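Local coordinates for profilin I (Acanthamoeba castellanii, PDB 1ACF), which binds monomeric actin in a 1:1 complex, preventing polymerization at high concentration and promoting it at low, and also binds PIP2, at residues A15-A20 against V99-I104; F35-A40 against F60-V65; A46-N51 against R75-K80; V89-A94 against Y119-G124. One frame throughout, in Å; residues are numbered along the deposited sequence.

Contact 1. Residues A15-A20 against V99-I104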
loop_
_atom_site.group_PDB
_atom_site.type_symbol
_atom_site.label_atom_id
_atom_site.label_comp_id
_atom_site.label_asym_id
_atom_site.label_seq_id
_atom_site.Cartn_x
_atom_site.Cartn_y
_atom_site.Cartn_z
ATOM N N ALA A 15 -0.063 4.218 -12.715
ATOM C CA ALA A 15 1.244 4.132 -12.024
ATOM C C ALA A 15 1.181 2.971 -11.026
ATOM O O ALA A 15 2.158 2.536 -10.417
ATOM C CB ALA A 15 1.524 5.465 -11.356
ATOM N N VAL A 16 -0.080 2.514 -10.920
ATOM C CA VAL A 16 -0.394 1.399 -9.979
ATOM C C VAL A 16 -1.396 0.488 -10.664
ATOM O O VAL A 16 -2.267 1.027 -11.358
ATOM C CB VAL A 16 -0.894 2.092 -8.665
ATOM C CG1 VAL A 16 -2.022 1.428 -7.947
ATOM C CG2 VAL A 16 0.293 2.328 -7.706
ATOM N N THR A 17 -1.291 -0.797 -10.508
ATOM C CA THR A 17 -2.124 -1.813 -11.092
ATOM C C THR A 17 -3.324 -2.170 -10.263
ATOM O O THR A 17 -4.394 -2.369 -10.855
ATOM C CB THR A 17 -1.299 -3.145 -11.387
ATOM O OG1 THR A 17 -0.495 -2.806 -12.575
ATOM C CG2 THR A 17 -2.164 -4.378 -11.690
ATOM N N GLN A 18 -3.129 -2.377 -8.975
ATOM C CA GLN A 18 -4.128 -2.753 -7.974
ATOM C C GLN A 18 -3.873 -1.848 -6.731
ATOM O O GLN A 18 -2.658 -1.694 -6.427
ATOM C CB GLN A 18 -3.886 -4.202 -7.473
ATOM C CG GLN A 18 -3.898 -5.224 -8.601
ATOM C CD GLN A 18 -3.742 -6.643 -8.195
ATOM O OE1 GLN A 18 -4.714 -7.411 -8.127
ATOM N NE2 GLN A 18 -2.532 -7.049 -7.898
ATOM N N ALA A 19 -4.929 -1.363 -6.152
ATOM C CA ALA A 19 -4.782 -0.466 -4.931
ATOM C C ALA A 19 -5.879 -0.728 -3.926
ATOM O O ALA A 19 -7.034 -1.124 -4.189
ATOM C CB ALA A 19 -4.726 0.985 -5.377
ATOM N N ALA A 20 -5.546 -0.555 -2.669
ATOM C CA ALA A 20 -6.545 -0.711 -1.581
ATOM C C ALA A 20 -6.271 0.436 -0.580
ATOM O O ALA A 20 -5.166 0.994 -0.635
ATOM C CB ALA A 20 -6.502 -2.048 -0.899
ATOM N N VAL A 99 -0.027 -1.480 -5.510
ATOM C CA VAL A 99 0.767 -2.596 -6.103
ATOM C C VAL A 99 1.201 -2.279 -7.552
ATOM O O VAL A 99 0.358 -1.732 -8.312
ATOM C CB VAL A 99 -0.072 -3.886 -6.066
ATOM C CG1 VAL A 99 0.585 -4.996 -6.903
ATOM C CG2 VAL A 99 -0.386 -4.423 -4.706
ATOM N N TYR A 100 2.429 -2.558 -7.976
ATOM C CA TYR A 100 2.782 -2.283 -9.399
ATOM C C TYR A 100 3.382 -3.528 -10.072
ATOM O O TYR A 100 3.921 -4.435 -9.385
ATOM C CB TYR A 100 3.739 -1.079 -9.606
ATOM C CG TYR A 100 5.067 -1.259 -8.906
ATOM C CD1 TYR A 100 5.169 -0.987 -7.532
ATOM C CD2 TYR A 100 6.188 -1.783 -9.534
ATOM C CE1 TYR A 100 6.376 -1.177 -6.832
ATOM C CE2 TYR A 100 7.397 -1.943 -8.845
ATOM C CZ TYR A 100 7.488 -1.659 -7.493
ATOM O OH TYR A 100 8.655 -1.832 -6.773
ATOM N N ASN A 101 3.345 -3.568 -11.418
ATOM C CA ASN A 101 3.928 -4.707 -12.171
ATOM C C ASN A 101 5.174 -4.224 -12.933
ATOM O O ASN A 101 5.565 -3.039 -12.912
ATOM C CB ASN A 101 2.956 -5.449 -13.050
ATOM C CG ASN A 101 2.418 -4.682 -14.221
ATOM O OD1 ASN A 101 2.837 -3.564 -14.582
ATOM N ND2 ASN A 101 1.392 -5.278 -14.872
ATOM N N GLU A 102 5.779 -5.201 -13.571
ATOM C CA GLU A 102 7.006 -5.011 -14.358
ATOM C C GLU A 102 6.823 -4.046 -15.489
ATOM O O GLU A 102 7.793 -3.631 -16.161
ATOM C CB GLU A 102 7.469 -6.358 -14.944
ATOM C CG GLU A 102 7.430 -7.573 -14.030
ATOM C CD GLU A 102 6.149 -8.110 -13.479
ATOM O OE1 GLU A 102 5.078 -7.677 -13.987
ATOM O OE2 GLU A 102 6.132 -8.958 -12.558
ATOM N N LYS A 103 5.602 -3.640 -15.757
ATOM C CA LYS A 103 5.338 -2.689 -16.874
ATOM C C LYS A 103 5.299 -1.258 -16.358
ATOM O O LYS A 103 4.998 -0.330 -17.139
ATOM C CB LYS A 103 4.032 -2.959 -17.601
ATOM C CG LYS A 103 3.990 -3.784 -18.859
ATOM C CD LYS A 103 3.965 -5.284 -18.683
ATOM C CE LYS A 103 2.677 -5.809 -18.118
ATOM N NZ LYS A 103 1.527 -5.487 -19.013
ATOM N N ILE A 104 5.531 -1.106 -15.057
ATOM C CA ILE A 104 5.518 0.211 -14.412
ATOM C C ILE A 104 6.881 0.548 -13.795
ATOM O O ILE A 104 7.609 -0.266 -13.271
ATOM C CB ILE A 104 4.377 0.329 -13.325
ATOM C CG1 ILE A 104 3.003 0.341 -14.031
ATOM C CG2 ILE A 104 4.565 1.551 -12.338
ATOM C CD1 ILE A 104 1.881 -0.247 -13.138
#
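Two backbone hydrogen bonds join the start of strand 18-23 to the end of strand 94-100. Thr17 N donates to Val99 O at 2.9 Å, and Val99 N donates to Gln18 O at 2.8 Å. Both donors lie nearly along the C=O axis of their acceptor, with moderately bent N-H...O angles (159° and 152°). Thr17 and Gln18 thus both stand opposite Val99, with the psi of Thr17 (-47°) close to helical: an irregularity resembling a classic beta bulge, though Gln18 N makes no bond to Val99 O. Gln18 N, Ala15 O and Asn101 N are buried by the contact with no partner in the model. Ala15 N is satisfied by Thr13 OG1, and Ala19 N by Ser32.

Further on, the second segment turns back. Asn101 O accepts Ile104 N at 2.9 Å, closing a type I turn, while Asn101 OD1 takes Lys103 N at 3.0 Å in an Asx turn, the donor standing above the carbonyl plane. The turn brings Ile104 up against the first segment. Its CG2 reaches Ala15 O at 3.2 Å, and CD1 lies 3.5 Å from Thr17 OG1, the hydroxyl held beside its own backbone N. On the sheet, the Gln18 and Val99 side chains run side by side, NE2 of Gln18 3.9 Å from CG1 of Val99.

Ala20 keeps the pairing going with Val97, and Tyr100 pairs with Gly85 on strand 84-90. Phe35 packs on the face carrying Gln18 and Val99, whereas Ala15, Val16 and Tyr100 lean on helix 106-121.

Contact 2. Residues F35-A40 against F60-V65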
loop_
_atom_site.group_PDB
_atom_site.type_symbol
_atom_site.label_atom_id
_atom_site.label_comp_id
_atom_site.label_asym_id
_atom_site.label_seq_id
_atom_site.Cartn_x
_atom_site.Cartn_y
_atom_site.Cartn_z
ATOM N N PHE A 35 -8.613 -7.115 -6.274
ATOM C CA PHE A 35 -7.450 -7.035 -5.342
ATOM C C PHE A 35 -7.939 -7.329 -3.913
ATOM O O PHE A 35 -8.893 -6.732 -3.419
ATOM C CB PHE A 35 -6.699 -5.763 -5.504
ATOM C CG PHE A 35 -5.530 -5.561 -4.583
ATOM C CD1 PHE A 35 -4.525 -6.529 -4.500
ATOM C CD2 PHE A 35 -5.431 -4.441 -3.768
ATOM C CE1 PHE A 35 -3.396 -6.360 -3.734
ATOM C CE2 PHE A 35 -4.275 -4.213 -2.987
ATOM C CZ PHE A 35 -3.240 -5.180 -3.005
ATOM N N ALA A 36 -7.358 -8.298 -3.204
ATOM C CA ALA A 36 -7.776 -8.620 -1.863
ATOM C C ALA A 36 -6.700 -8.725 -0.782
ATOM O O ALA A 36 -5.934 -9.699 -0.720
ATOM C CB ALA A 36 -8.685 -9.866 -1.817
ATOM N N VAL A 37 -6.673 -7.754 0.088
ATOM C CA VAL A 37 -5.775 -7.691 1.257
ATOM C C VAL A 37 -6.607 -8.296 2.412
ATOM O O VAL A 37 -7.702 -7.812 2.732
ATOM C CB VAL A 37 -5.235 -6.323 1.623
ATOM C CG1 VAL A 37 -4.563 -6.367 2.993
ATOM C CG2 VAL A 37 -4.267 -5.765 0.600
ATOM N N THR A 38 -6.130 -9.404 2.945
ATOM C CA THR A 38 -6.982 -9.993 4.023
ATOM C C THR A 38 -6.776 -9.224 5.306
ATOM O O THR A 38 -5.807 -8.411 5.438
ATOM C CB THR A 38 -6.811 -11.552 4.038
ATOM O OG1 THR A 38 -5.512 -11.871 4.592
ATOM C CG2 THR A 38 -6.882 -12.059 2.569
ATOM N N PRO A 39 -7.708 -9.485 6.221
ATOM C CA PRO A 39 -7.678 -8.864 7.551
ATOM C C PRO A 39 -6.295 -9.106 8.162
ATOM O O PRO A 39 -5.567 -8.198 8.588
ATOM C CB PRO A 39 -8.719 -9.660 8.342
ATOM C CG PRO A 39 -9.711 -10.079 7.279
ATOM C CD PRO A 39 -8.807 -10.429 6.093
ATOM N N ALA A 40 -6.073 -10.406 8.205
ATOM C CA ALA A 40 -4.831 -10.969 8.688
ATOM C C ALA A 40 -3.646 -10.260 8.032
ATOM O O ALA A 40 -2.759 -9.821 8.792
ATOM C CB ALA A 40 -4.855 -12.471 8.416
ATOM N N PHE A 60 6.533 -9.677 3.714
ATOM C CA PHE A 60 5.085 -9.636 4.021
ATOM C C PHE A 60 4.242 -10.124 2.844
ATOM O O PHE A 60 4.616 -10.056 1.674
ATOM C CB PHE A 60 4.623 -8.199 4.415
ATOM C CG PHE A 60 5.031 -7.061 3.500
ATOM C CD1 PHE A 60 6.373 -6.709 3.318
ATOM C CD2 PHE A 60 4.062 -6.322 2.828
ATOM C CE1 PHE A 60 6.762 -5.669 2.510
ATOM C CE2 PHE A 60 4.435 -5.275 2.009
ATOM C CZ PHE A 60 5.786 -4.941 1.814
ATOM N N ASP A 61 3.021 -10.451 3.154
ATOM C CA ASP A 61 1.997 -10.914 2.252
ATOM C C ASP A 61 0.871 -9.933 1.940
ATOM O O ASP A 61 0.137 -9.501 2.817
ATOM C CB ASP A 61 1.344 -12.221 2.806
ATOM C CG ASP A 61 2.303 -13.401 2.749
ATOM O OD1 ASP A 61 3.474 -13.286 2.343
ATOM O OD2 ASP A 61 1.818 -14.473 3.193
ATOM N N LEU A 62 0.669 -9.731 0.660
ATOM C CA LEU A 62 -0.483 -8.929 0.182
ATOM C C LEU A 62 -1.132 -9.764 -0.952
ATOM O O LEU A 62 -0.480 -10.095 -1.938
ATOM C CB LEU A 62 -0.147 -7.494 -0.114
ATOM C CG LEU A 62 -0.169 -6.390 0.937
ATOM C CD1 LEU A 62 -1.124 -6.684 2.100
ATOM C CD2 LEU A 62 1.225 -6.066 1.478
ATOM N N ALA A 63 -2.381 -10.150 -0.744
ATOM C CA ALA A 63 -3.205 -10.892 -1.672
ATOM C C ALA A 63 -2.422 -11.958 -2.419
ATOM O O ALA A 63 -2.277 -11.882 -3.663
ATOM C CB ALA A 63 -3.852 -9.889 -2.656
ATOM N N GLY A 64 -1.860 -12.926 -1.702
ATOM C CA GLY A 64 -1.115 -13.997 -2.373
ATOM C C GLY A 64 0.283 -13.751 -2.849
ATOM O O GLY A 64 0.963 -14.729 -3.287
ATOM N N VAL A 65 0.795 -12.521 -2.806
ATOM C CA VAL A 65 2.175 -12.321 -3.203
ATOM C C VAL A 65 3.029 -12.067 -1.969
ATOM O O VAL A 65 2.675 -11.199 -1.129
ATOM C CB VAL A 65 2.326 -11.184 -4.215
ATOM C CG1 VAL A 65 3.752 -11.129 -4.711
ATOM C CG2 VAL A 65 1.285 -11.199 -5.294
#
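A beta hairpin with a two-residue type I' loop, its turn running from Leu62 to Val65, links the short edge strand 60-62 to strand 65-72, and its tip packs on the segment that leads into helix 39-50. Leu62 and Val65 bond to each other twice, Val65 N to Leu62 O at 2.9 Å and Leu62 N to Val65 O at 3.1 Å. Ala63 and Gly64 fill the corner with positive phi, and at Gly64 a CB would jam against the preceding carbonyl O.

Leu62 swings CD1 into the fork of Val37, 3.6 Å from each of its methyls, CG1 and CG2, the two side chains running alongside one another. Val37 holds CG1 anti to its backbone N (chi1 169°). One residue on, the Ala63 methyl points at the other segment and meets the Phe35 ring obliquely, CB 3.7 Å from CE1. Thr38, next in line, is the N-cap of helix 39-50, its OG1 making a weak bond to Gln41 N.

The side-chain to side-chain contacts are apolar. That is consistent with a hydrophobic contact at the hairpin tip, while the polar bonds that fix its form run within the turn.

Contact 3. Residues A46-N51 against R75-K80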
loop_
_atom_site.group_PDB
_atom_site.type_symbol
_atom_site.label_atom_id
_atom_site.label_comp_id
_atom_site.label_asym_id
_atom_site.label_seq_id
_atom_site.Cartn_x
_atom_site.Cartn_y
_atom_site.Cartn_z
ATOM N N ALA A 46 -0.308 -2.944 9.226
ATOM C CA ALA A 46 -0.530 -1.856 10.238
ATOM C C ALA A 46 0.511 -1.971 11.338
ATOM O O ALA A 46 1.315 -1.054 11.613
ATOM C CB ALA A 46 -1.989 -1.921 10.642
ATOM N N GLY A 47 0.560 -3.145 11.940
ATOM C CA GLY A 47 1.442 -3.523 13.012
ATOM C C GLY A 47 2.892 -3.150 12.747
ATOM O O GLY A 47 3.618 -2.630 13.624
ATOM N N ALA A 48 3.306 -3.427 11.532
ATOM C CA ALA A 48 4.697 -3.161 11.109
ATOM C C ALA A 48 4.966 -1.656 11.055
ATOM O O ALA A 48 6.145 -1.248 11.153
ATOM C CB ALA A 48 4.989 -3.895 9.810
ATOM N N PHE A 49 3.903 -0.877 10.869
ATOM C CA PHE A 49 4.162 0.600 10.835
ATOM C C PHE A 49 4.692 0.980 12.249
ATOM O O PHE A 49 5.582 1.851 12.346
ATOM C CB PHE A 49 3.041 1.425 10.306
ATOM C CG PHE A 49 2.985 1.512 8.793
ATOM C CD1 PHE A 49 3.928 2.236 8.085
ATOM C CD2 PHE A 49 1.976 0.828 8.112
ATOM C CE1 PHE A 49 3.866 2.316 6.703
ATOM C CE2 PHE A 49 1.889 0.939 6.709
ATOM C CZ PHE A 49 2.823 1.677 6.017
ATOM N N ASN A 50 4.180 0.282 13.230
ATOM C CA ASN A 50 4.632 0.445 14.656
ATOM C C ASN A 50 5.966 -0.241 14.873
ATOM O O ASN A 50 7.004 0.402 15.161
ATOM C CB ASN A 50 3.446 -0.013 15.527
ATOM C CG ASN A 50 2.255 0.913 15.162
ATOM O OD1 ASN A 50 2.539 2.134 14.974
ATOM N ND2 ASN A 50 1.054 0.390 15.036
ATOM N N ASN A 51 6.040 -1.538 14.700
ATOM C CA ASN A 51 7.357 -2.250 14.889
ATOM C C ASN A 51 7.571 -3.074 13.606
ATOM O O ASN A 51 6.709 -3.947 13.434
ATOM C CB ASN A 51 7.271 -3.140 16.141
ATOM C CG ASN A 51 8.582 -3.922 16.309
ATOM O OD1 ASN A 51 9.599 -3.592 15.687
ATOM N ND2 ASN A 51 8.583 -4.932 17.165
ATOM N N ARG A 75 6.270 5.888 8.206
ATOM C CA ARG A 75 5.345 6.367 7.157
ATOM C C ARG A 75 5.271 5.451 5.944
ATOM O O ARG A 75 4.183 5.283 5.381
ATOM C CB ARG A 75 5.648 7.822 6.751
ATOM C CG ARG A 75 4.704 8.351 5.618
ATOM C CD ARG A 75 5.479 9.234 4.749
ATOM N NE ARG A 75 4.901 9.835 3.654
ATOM C CZ ARG A 75 4.144 10.854 3.308
ATOM N NH1 ARG A 75 3.645 11.744 4.156
ATOM N NH2 ARG A 75 3.882 11.076 1.997
ATOM N N SER A 76 6.367 4.831 5.556
ATOM C CA SER A 76 6.449 4.024 4.343
ATOM C C SER A 76 7.072 2.665 4.422
ATOM O O SER A 76 8.257 2.653 4.795
ATOM C CB SER A 76 7.430 4.814 3.414
ATOM O OG SER A 76 6.731 5.971 2.966
ATOM N N ILE A 77 6.347 1.671 3.931
ATOM C CA ILE A 77 6.832 0.304 3.781
ATOM C C ILE A 77 6.758 -0.090 2.274
ATOM O O ILE A 77 5.682 -0.157 1.642
ATOM C CB ILE A 77 6.098 -0.765 4.633
ATOM C CG1 ILE A 77 6.461 -0.605 6.143
ATOM C CG2 ILE A 77 6.497 -2.240 4.139
ATOM C CD1 ILE A 77 5.395 -1.332 7.053
ATOM N N TYR A 78 7.917 -0.388 1.740
ATOM C CA TYR A 78 8.053 -0.804 0.335
ATOM C C TYR A 78 8.438 -2.316 0.259
ATOM O O TYR A 78 9.319 -2.835 0.960
ATOM C CB TYR A 78 9.044 0.077 -0.398
ATOM C CG TYR A 78 8.655 1.527 -0.638
ATOM C CD1 TYR A 78 7.519 2.146 -0.117
ATOM C CD2 TYR A 78 9.586 2.331 -1.306
ATOM C CE1 TYR A 78 7.292 3.511 -0.294
ATOM C CE2 TYR A 78 9.390 3.684 -1.492
ATOM C CZ TYR A 78 8.219 4.267 -0.996
ATOM O OH TYR A 78 8.077 5.606 -1.254
ATOM N N GLY A 79 7.721 -2.964 -0.658
ATOM C CA GLY A 79 7.867 -4.392 -0.972
ATOM C C GLY A 79 8.290 -4.567 -2.440
ATOM O O GLY A 79 7.896 -3.746 -3.313
ATOM N N LYS A 80 9.066 -5.612 -2.621
ATOM C CA LYS A 80 9.574 -5.916 -3.982
ATOM C C LYS A 80 9.505 -7.434 -4.147
ATOM O O LYS A 80 9.817 -8.179 -3.212
ATOM C CB LYS A 80 10.987 -5.459 -4.281
ATOM C CG LYS A 80 11.396 -5.571 -5.750
ATOM C CD LYS A 80 12.927 -5.543 -5.948
ATOM C CE LYS A 80 13.578 -6.797 -5.379
ATOM N NZ LYS A 80 15.019 -6.550 -5.078
#
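Arg75 NH2 is gripped by two carboxylates, forming salt bridges to Asp118 OD1 and Glu114 OE1 of helix 106-121. This guanidinium has turned its back on helix 39-50, and the two carboxylates probably balance its charge and fix its position; its side chain is about 6 Å from that of Lys115, an actin-binding site. In the backbone, Arg75 O pairs with Lys90 on strand 84-90 and lies obliquely to the Phe49 ring, 3.3 Å from CE1 of Phe49.

The Phe49 ring is the meeting point. Ile77 drops its CD1 methyl over the centre of one face, 3.9 Å from the ring centroid and only 5° off the normal, a well-centred CH-pi contact. At the edge, in the ring plane, Ser76 N approaches CE1 at 3.7 Å. Ile77 carries CG1 beside its backbone N (chi1 -71°) and sends CD1 onward toward the helix, so the same methyl also touches Ala48 CB at 3.8 Å.

The axes of helix 46-50 and strand 76-80 come within 9.3 Å and cross at 119°. Such helix-on-sheet packing belongs to the profilin fold, in which a central antiparallel sheet has helices on both faces: helix 39-50 lies on the Ile77 face and helix 106-121 on the face of Ser76 and Tyr78.

Contact 4. Residues V89-A94 against Y119-G124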
loop_
_atom_site.group_PDB
_atom_site.type_symbol
_atom_site.label_atom_id
_atom_site.label_comp_id
_atom_site.label_asym_id
_atom_site.label_seq_id
_atom_site.Cartn_x
_atom_site.Cartn_y
_atom_site.Cartn_z
ATOM N N VAL A 89 1.838 3.421 2.199
ATOM C CA VAL A 89 2.053 4.725 2.881
ATOM C C VAL A 89 0.965 4.898 3.930
ATOM O O VAL A 89 -0.222 5.026 3.580
ATOM C CB VAL A 89 2.148 5.887 1.914
ATOM C CG1 VAL A 89 2.422 7.218 2.652
ATOM C CG2 VAL A 89 3.256 5.608 0.895
ATOM N N LYS A 90 1.443 4.973 5.198
ATOM C CA LYS A 90 0.511 5.177 6.322
ATOM C C LYS A 90 0.242 6.673 6.490
ATOM O O LYS A 90 1.229 7.420 6.454
ATOM C CB LYS A 90 0.944 4.575 7.628
ATOM C CG LYS A 90 0.095 5.107 8.816
ATOM C CD LYS A 90 0.941 4.930 10.076
ATOM C CE LYS A 90 0.084 4.822 11.332
ATOM N NZ LYS A 90 0.970 4.188 12.376
ATOM N N THR A 91 -1.015 6.980 6.554
ATOM C CA THR A 91 -1.482 8.353 6.785
ATOM C C THR A 91 -1.814 8.515 8.276
ATOM O O THR A 91 -1.486 7.640 9.098
ATOM C CB THR A 91 -2.595 8.760 5.788
ATOM O OG1 THR A 91 -3.806 7.959 5.943
ATOM C CG2 THR A 91 -2.073 8.730 4.339
ATOM N N SER A 92 -2.557 9.515 8.614
ATOM C CA SER A 92 -2.991 9.740 10.017
ATOM C C SER A 92 -3.948 8.687 10.484
ATOM O O SER A 92 -3.829 8.161 11.641
ATOM C CB SER A 92 -3.541 11.148 10.161
ATOM O OG SER A 92 -4.949 11.130 9.947
ATOM N N LYS A 93 -4.926 8.348 9.617
ATOM C CA LYS A 93 -5.958 7.347 9.972
ATOM C C LYS A 93 -6.090 6.119 9.071
ATOM O O LYS A 93 -6.989 5.287 9.330
ATOM C CB LYS A 93 -7.349 8.055 9.909
ATOM C CG LYS A 93 -7.518 9.094 10.982
ATOM C CD LYS A 93 -8.561 10.147 10.569
ATOM C CE LYS A 93 -8.388 11.291 11.595
ATOM N NZ LYS A 93 -7.120 12.009 11.253
ATOM N N ALA A 94 -5.296 6.024 8.019
ATOM C CA ALA A 94 -5.435 4.969 7.008
ATOM C C ALA A 94 -4.100 4.570 6.421
ATOM O O ALA A 94 -3.076 5.225 6.676
ATOM C CB ALA A 94 -6.268 5.560 5.816
ATOM N N TYR A 119 -1.735 14.439 0.030
ATOM C CA TYR A 119 -3.022 15.144 -0.202
ATOM C C TYR A 119 -4.081 14.704 0.787
ATOM O O TYR A 119 -4.891 15.537 1.250
ATOM C CB TYR A 119 -3.378 15.016 -1.675
ATOM C CG TYR A 119 -4.772 15.372 -2.077
ATOM C CD1 TYR A 119 -5.845 14.567 -1.824
ATOM C CD2 TYR A 119 -5.004 16.603 -2.724
ATOM C CE1 TYR A 119 -7.130 14.917 -2.230
ATOM C CE2 TYR A 119 -6.260 17.002 -3.090
ATOM C CZ TYR A 119 -7.313 16.150 -2.837
ATOM O OH TYR A 119 -8.610 16.518 -3.180
ATOM N N LEU A 120 -4.093 13.418 1.138
ATOM C CA LEU A 120 -5.073 12.863 2.039
ATOM C C LEU A 120 -4.868 13.303 3.507
ATOM O O LEU A 120 -5.854 13.465 4.194
ATOM C CB LEU A 120 -5.294 11.393 1.852
ATOM C CG LEU A 120 -5.975 10.863 0.581
ATOM C CD1 LEU A 120 -5.869 9.341 0.619
ATOM C CD2 LEU A 120 -7.380 11.395 0.481
ATOM N N ILE A 121 -3.646 13.402 3.919
ATOM C CA ILE A 121 -3.303 13.912 5.287
ATOM C C ILE A 121 -3.885 15.329 5.439
ATOM O O ILE A 121 -4.744 15.669 6.291
ATOM C CB ILE A 121 -1.750 13.831 5.331
ATOM C CG1 ILE A 121 -1.374 12.368 5.737
ATOM C CG2 ILE A 121 -1.123 14.868 6.271
ATOM C CD1 ILE A 121 0.119 12.153 5.939
ATOM N N GLY A 122 -3.509 16.197 4.537
ATOM C CA GLY A 122 -3.976 17.550 4.366
ATOM C C GLY A 122 -5.498 17.610 4.396
ATOM O O GLY A 122 -6.091 18.656 4.685
ATOM N N GLN A 123 -6.231 16.571 4.157
ATOM C CA GLN A 123 -7.702 16.602 4.189
ATOM C C GLN A 123 -8.129 16.165 5.595
ATOM O O GLN A 123 -9.328 16.285 5.838
ATOM C CB GLN A 123 -8.396 15.599 3.266
ATOM C CG GLN A 123 -8.044 15.553 1.798
ATOM C CD GLN A 123 -8.976 16.453 1.038
ATOM O OE1 GLN A 123 -10.073 16.038 0.622
ATOM N NE2 GLN A 123 -8.532 17.697 0.963
ATOM N N GLY A 124 -7.207 15.640 6.373
ATOM C CA GLY A 124 -7.686 15.154 7.706
ATOM C C GLY A 124 -7.765 13.631 7.780
ATOM O O GLY A 124 -8.342 13.113 8.769
#
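No aromatic ring takes part here; the flat group that matters is the carbonyl of Gly124, and the ammonium of Lys93 sits above its plane. Lys93 NZ donates to Gly124 O at 3.0 Å, 51° out of that plane and so not on a lone pair. The lysine chain runs extended and then bends at its last torsion (chi4 74°), which lays CE alongside the same oxygen, 3.4 Å from Gly124 O. NZ is pinned a second time by Ser92 OG at 2.7 Å, so two oxygens, one from each segment, hold the ammonium.

Beside this, the contact is apolar. Ile121 puts CG1 3.8 Å from Thr91 CB and 4.0 Å from Thr91 CG2, the two side chains crossing obliquely. With CG2 of Thr91 anti to its carbonyl carbon, OG1 is left between the backbone N and that carbon, within reach of Phe125 O at the chain terminus and of Ala94 O, two acceptors for its one proton. Thr91 N donates to Ala94 O at 2.7 Å, closing the loop. Lys93 adds a backbone bond to Phe125.

Gly124, with positive phi (106°), is the first residue to leave helical angles, its N bonded to Ile121 O at a very short 2.5 Å. This is a Schellman motif after helix 106-121, tied at the protein surface to the loop of the beta hairpin formed by strands 84-90 and 94-100.

All four contacts reach one antiparallel sheet. Contacts 1 and 2 meet through Phe35, whose CZ lies 3.4 Å from Val99 CG2, so the ring under the hairpin tip also packs on the strand pair 18-23 and 94-100. Contacts 2 and 3 share helix 39-50 and touch where Phe60 CZ comes 3.6 Å from Ile77 CG2. Contacts 3 and 4 are joined by a probable hydrogen bond between Arg75 O and Lys90 N at 2.8 Å. Contacts 1 and 4 are 20 Å apart between centres, with helix 106-121 running from one to the other. That helix carries the actin-binding Lys115, nearest contact 3: about 6 Å from Arg75, 10 Å from Ala15 and 11 Å from Thr91, between side chains.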